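Side-chain contacts in cell division inhibitor SulA (Pseudomonas aeruginosa, PDB 1OFU), which inhibits cell division as part of the SOS response, probably by binding FtsZ one to one and blocking its polymerization: residues L19-L24 against R51-N56; A69-L74 against S89-L94. One frame throughout, in Å; residues are numbered along the deposited sequence.

Contact 1: L19-L24 against R51-N56; sequences LLAPIL and RRAGLN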
loop_
_atom_site.group_PDB
_atom_site.type_symbol
_atom_site.label_atom_id
_atom_site.label_comp_id
_atom_site.label_asym_id
_atom_site.label_seq_id
_atom_site.Cartn_x
_atom_site.Cartn_y
_atom_site.Cartn_z
ATOM N N LEU D 19 6.801 6.161 6.301
ATOM C CA LEU D 19 7.076 4.741 6.086
ATOM C C LEU D 19 5.985 3.893 6.741
ATOM O O LEU D 19 5.723 2.771 6.317
ATOM C CB LEU D 19 8.444 4.360 6.664
ATOM C CG LEU D 19 9.677 4.779 5.847
ATOM C CD1 LEU D 19 10.949 4.552 6.668
ATOM C CD2 LEU D 19 9.719 3.991 4.541
ATOM N N LEU D 20 5.346 4.441 7.773
ATOM C CA LEU D 20 4.284 3.743 8.495
ATOM C C LEU D 20 2.990 3.678 7.686
ATOM O O LEU D 20 2.325 2.646 7.630
ATOM C CB LEU D 20 4.006 4.466 9.822
ATOM C CG LEU D 20 2.945 3.912 10.775
ATOM C CD1 LEU D 20 3.406 2.587 11.354
ATOM C CD2 LEU D 20 2.696 4.912 11.898
ATOM N N ALA D 21 2.652 4.802 7.062
ATOM C CA ALA D 21 1.429 4.958 6.281
ATOM C C ALA D 21 0.985 3.794 5.392
ATOM O O ALA D 21 -0.163 3.356 5.470
ATOM C CB ALA D 21 1.524 6.232 5.451
ATOM N N PRO D 22 1.877 3.286 4.526
ATOM C CA PRO D 22 1.475 2.175 3.658
ATOM C C PRO D 22 1.043 0.908 4.385
ATOM O O PRO D 22 0.194 0.165 3.894
ATOM C CB PRO D 22 2.706 1.961 2.764
ATOM C CG PRO D 22 3.832 2.524 3.562
ATOM C CD PRO D 22 3.241 3.739 4.206
ATOM N N ILE D 23 1.611 0.669 5.563
ATOM C CA ILE D 23 1.266 -0.519 6.333
ATOM C C ILE D 23 -0.106 -0.347 6.977
ATOM O O ILE D 23 -0.942 -1.258 6.956
ATOM C CB ILE D 23 2.325 -0.779 7.423
ATOM C CG1 ILE D 23 3.656 -1.139 6.759
ATOM C CG2 ILE D 23 1.855 -1.880 8.357
ATOM C CD1 ILE D 23 4.796 -1.310 7.721
ATOM N N LEU D 24 -0.335 0.830 7.549
ATOM C CA LEU D 24 -1.612 1.123 8.184
ATOM C C LEU D 24 -2.686 1.171 7.114
ATOM O O LEU D 24 -3.793 0.690 7.311
ATOM C CB LEU D 24 -1.551 2.464 8.918
ATOM C CG LEU D 24 -0.719 2.457 10.196
ATOM C CD1 LEU D 24 -0.915 3.779 10.932
ATOM C CD2 LEU D 24 -1.152 1.297 11.081
ATOM N N ARG D 51 -6.582 10.161 8.007
ATOM C CA ARG D 51 -7.424 10.329 6.833
ATOM C C ARG D 51 -6.545 10.684 5.637
ATOM O O ARG D 51 -6.755 10.170 4.539
ATOM C CB ARG D 51 -8.470 11.424 7.063
ATOM C CG ARG D 51 -9.580 11.030 8.039
ATOM C CD ARG D 51 -10.812 11.907 7.862
ATOM N NE ARG D 51 -10.628 13.268 8.356
ATOM C CZ ARG D 51 -10.566 13.597 9.643
ATOM N NH1 ARG D 51 -10.398 14.865 10.001
ATOM N NH2 ARG D 51 -10.676 12.661 10.575
ATOM N N ARG D 52 -5.561 11.560 5.847
ATOM C CA ARG D 52 -4.664 11.942 4.763
ATOM C C ARG D 52 -3.795 10.760 4.338
ATOM O O ARG D 52 -3.374 10.677 3.188
ATOM C CB ARG D 52 -3.769 13.115 5.170
ATOM C CG ARG D 52 -4.484 14.453 5.273
ATOM C CD ARG D 52 -3.519 15.604 5.016
ATOM N NE ARG D 52 -4.187 16.902 5.039
ATOM C CZ ARG D 52 -4.576 17.527 6.147
ATOM N NH1 ARG D 52 -4.360 16.976 7.335
ATOM N NH2 ARG D 52 -5.185 18.703 6.068
ATOM N N ALA D 53 -3.517 9.848 5.267
ATOM C CA ALA D 53 -2.717 8.672 4.938
ATOM C C ALA D 53 -3.547 7.731 4.063
ATOM O O ALA D 53 -3.074 6.682 3.639
ATOM C CB ALA D 53 -2.284 7.965 6.199
ATOM N N GLY D 54 -4.796 8.110 3.810
ATOM C CA GLY D 54 -5.667 7.305 2.970
ATOM C C GLY D 54 -6.208 6.021 3.572
ATOM O O GLY D 54 -6.620 5.127 2.834
ATOM N N LEU D 55 -6.223 5.904 4.897
ATOM C CA LEU D 55 -6.743 4.684 5.503
ATOM C C LEU D 55 -8.246 4.577 5.245
ATOM O O LEU D 55 -8.919 5.582 5.024
ATOM C CB LEU D 55 -6.501 4.664 7.020
ATOM C CG LEU D 55 -5.128 4.975 7.624
ATOM C CD1 LEU D 55 -5.043 4.302 8.983
ATOM C CD2 LEU D 55 -4.013 4.474 6.734
ATOM N N ASN D 56 -8.764 3.356 5.265
ATOM C CA ASN D 56 -10.188 3.130 5.053
ATOM C C ASN D 56 -10.924 3.620 6.307
ATOM O O ASN D 56 -10.912 2.976 7.358
ATOM C CB ASN D 56 -10.444 1.638 4.803
ATOM C CG ASN D 56 -11.896 1.338 4.467
ATOM O OD1 ASN D 56 -12.227 0.231 4.039
ATOM N ND2 ASN D 56 -12.769 2.317 4.669
#
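L55 lies over one face of the L24 peptide carbonyl. Its CD2 sits 3.6 Å from L24 C, above the carbonyl plane and tilted about 27° from its normal. L55 CD1 stands over the same face, 4.2 Å from L24 O. The L24 CB rises on this side too and meets both branches of the L55 fork, each 3.9 Å from CB. The carbonyl of A21 is met differently: L55 CD2 approaches its oxygen end at 4.2 Å rather than lying over a face.

The torsions fit this. L24 has CG anti to its own carbonyl carbon (chi1 -72°), which carries its isopropyl group away from the carbonyl. L55 can then settle on L24 C and CB. One turn earlier, the methyls of A21 and A53 lie side by side, their bonds to CA running roughly opposite ways, with 4.3 Å between the CB atoms. These small side chains let the backbones come close, with A21 CA and A53 CA 5.7 Å apart. W49, in helix 47-52, touches both A21 and L24.

G54 has positive phi and closes helix 47-52 with a Schellman motif. The chain then turns so that L55 points back at helix 13-28. That helix is kinked around P22 and I23, and its L19, L20 and I23 touch strand 4-10. I23 also packs on I23 of the second subunit.

No hydrogen bond joins the two segments. The contact is made of methyl and methylene groups, with the L55 fork over the L24 carbonyl, CD2 the closer branch. Polar links come from further along helix 13-28: R25 bonds to A53 O, and S28 OG bonds to N56 N. The two segments themselves thus meet through van der Waals contacts alone, while R25 and S28 tie backbone atoms of the loop to helix 13-28.

Contact 2: A69-L74 against S89-L94; sequences AAALAL and SWLEPL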
loop_
_atom_site.group_PDB
_atom_site.type_symbol
_atom_site.label_atom_id
_atom_site.label_comp_id
_atom_site.label_asym_id
_atom_site.label_seq_id
_atom_site.Cartn_x
_atom_site.Cartn_y
_atom_site.Cartn_z
ATOM N N ALA D 69 0.531 1.294 30.841
ATOM C CA ALA D 69 -0.107 0.198 31.555
ATOM C C ALA D 69 -1.560 0.048 31.099
ATOM O O ALA D 69 -2.055 -1.067 30.925
ATOM C CB ALA D 69 -0.041 0.450 33.059
ATOM N N ALA D 70 -2.236 1.176 30.902
ATOM C CA ALA D 70 -3.629 1.160 30.458
ATOM C C ALA D 70 -3.726 0.725 28.995
ATOM O O ALA D 70 -4.624 -0.024 28.612
ATOM C CB ALA D 70 -4.254 2.540 30.639
ATOM N N ALA D 71 -2.794 1.198 28.178
ATOM C CA ALA D 71 -2.787 0.837 26.767
ATOM C C ALA D 71 -2.544 -0.663 26.617
ATOM O O ALA D 71 -3.117 -1.310 25.743
ATOM C CB ALA D 71 -1.709 1.627 26.034
ATOM N N LEU D 72 -1.701 -1.213 27.485
ATOM C CA LEU D 72 -1.379 -2.638 27.446
ATOM C C LEU D 72 -2.620 -3.470 27.770
ATOM O O LEU D 72 -2.918 -4.456 27.091
ATOM C CB LEU D 72 -0.273 -2.959 28.457
ATOM C CG LEU D 72 0.608 -4.194 28.233
ATOM C CD1 LEU D 72 1.211 -4.594 29.569
ATOM C CD2 LEU D 72 -0.186 -5.350 27.660
ATOM N N ALA D 73 -3.342 -3.074 28.814
ATOM C CA ALA D 73 -4.548 -3.800 29.198
ATOM C C ALA D 73 -5.612 -3.624 28.122
ATOM O O ALA D 73 -6.312 -4.573 27.769
ATOM C CB ALA D 73 -5.064 -3.295 30.548
ATOM N N LEU D 74 -5.731 -2.407 27.595
ATOM C CA LEU D 74 -6.721 -2.147 26.554
ATOM C C LEU D 74 -6.383 -2.952 25.297
ATOM O O LEU D 74 -7.279 -3.469 24.633
ATOM C CB LEU D 74 -6.772 -0.653 26.212
ATOM C CG LEU D 74 -8.145 -0.111 25.785
ATOM C CD1 LEU D 74 -7.996 1.307 25.264
ATOM C CD2 LEU D 74 -8.757 -0.990 24.716
ATOM N N SER D 89 -0.522 -1.586 18.779
ATOM C CA SER D 89 -0.080 -0.929 19.998
ATOM C C SER D 89 1.166 -0.114 19.709
ATOM O O SER D 89 1.868 -0.356 18.719
ATOM C CB SER D 89 0.255 -1.974 21.068
ATOM O OG SER D 89 -0.797 -2.906 21.215
ATOM N N TRP D 90 1.430 0.852 20.576
ATOM C CA TRP D 90 2.607 1.704 20.468
ATOM C C TRP D 90 3.242 1.688 21.847
ATOM O O TRP D 90 3.412 2.726 22.480
ATOM C CB TRP D 90 2.213 3.134 20.085
ATOM C CG TRP D 90 2.085 3.339 18.611
ATOM C CD1 TRP D 90 3.059 3.765 17.745
ATOM C CD2 TRP D 90 0.924 3.086 17.815
ATOM N NE1 TRP D 90 2.571 3.791 16.457
ATOM C CE2 TRP D 90 1.263 3.380 16.472
ATOM C CE3 TRP D 90 -0.372 2.641 18.105
ATOM C CZ2 TRP D 90 0.352 3.243 15.422
ATOM C CZ3 TRP D 90 -1.279 2.505 17.063
ATOM C CH2 TRP D 90 -0.912 2.807 15.736
ATOM N N LEU D 91 3.580 0.487 22.305
ATOM C CA LEU D 91 4.174 0.298 23.623
ATOM C C LEU D 91 5.701 0.184 23.651
ATOM O O LEU D 91 6.301 -0.565 22.886
ATOM C CB LEU D 91 3.557 -0.940 24.273
ATOM C CG LEU D 91 2.046 -0.852 24.497
ATOM C CD1 LEU D 91 1.499 -2.200 24.953
ATOM C CD2 LEU D 91 1.753 0.233 25.521
ATOM N N GLU D 92 6.313 0.941 24.551
ATOM C CA GLU D 92 7.756 0.938 24.734
ATOM C C GLU D 92 8.054 1.656 26.046
ATOM O O GLU D 92 7.705 2.824 26.223
ATOM C CB GLU D 92 8.457 1.638 23.563
ATOM C CG GLU D 92 8.065 3.093 23.361
ATOM C CD GLU D 92 8.639 3.682 22.083
ATOM O OE1 GLU D 92 8.326 3.156 20.993
ATOM O OE2 GLU D 92 9.398 4.672 22.164
ATOM N N PRO D 93 8.703 0.959 26.992
ATOM C CA PRO D 93 9.152 -0.433 26.872
ATOM C C PRO D 93 8.030 -1.465 26.865
ATOM O O PRO D 93 6.904 -1.196 27.292
ATOM C CB PRO D 93 10.060 -0.615 28.091
ATOM C CG PRO D 93 10.484 0.788 28.437
ATOM C CD PRO D 93 9.213 1.560 28.233
ATOM N N LEU D 94 8.364 -2.654 26.373
ATOM C CA LEU D 94 7.435 -3.767 26.323
ATOM C C LEU D 94 8.236 -4.971 26.804
ATOM O O LEU D 94 9.213 -5.366 26.168
ATOM C CB LEU D 94 6.935 -3.990 24.894
ATOM C CG LEU D 94 5.764 -4.967 24.766
ATOM C CD1 LEU D 94 4.571 -4.422 25.534
ATOM C CD2 LEU D 94 5.401 -5.159 23.306
#
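L91 overlaps two successive residues of helix 68-80 with its two branches. Its CD1 lies against L72, 3.8 Å from L72 CA and 3.9 Å from L72 CG. Its CD2 reaches A71 CB, also at 3.8 Å. The fork therefore sits across the helix surface between these residues. The L72 and L91 side chains cross at about a right angle. The L72 side chain also touches A98 and L102 of helix 96-109.

The helix belongs to the beta-alpha-beta crossover from strand 60-63 to strand 84-89, which passes over strand 35-39 in the parallel sheet. Residues 90-94 are the loop leaving the end of that second strand, with a cis peptide before P93. L91 thus packs the loop back onto the helix that precedes its own strand. The L91 carbonyl oxygen is bonded by N115 ND2 of strand 112-118. S89 OG is hydrogen-bonded to S75 OG, one turn beyond A71. A71 also touches A65, which lies in one of the FtsZ-binding regions.

Overall arrangement
Contact 1 comes first along the chain, and its last residue precedes the first of contact 2. Their centres are 21 Å apart, on opposite sides of the chain's centre. Their nearest atoms come within about 5 Å but do not touch. Contact 1 joins helix 13-28 to the end of helix 47-52. Contact 2 joins helix 68-80 to the loop before helix 96-109. They share the five-stranded parallel sheet, as in the P-loop NTPase clan to which this family is assigned. The FtsZ-binding regions 57-62 and 64-66 fall between the two contacts in sequence, and region 78-83 covers the end of helix 68-80. Both contacts thus lie close in sequence to FtsZ-binding parts.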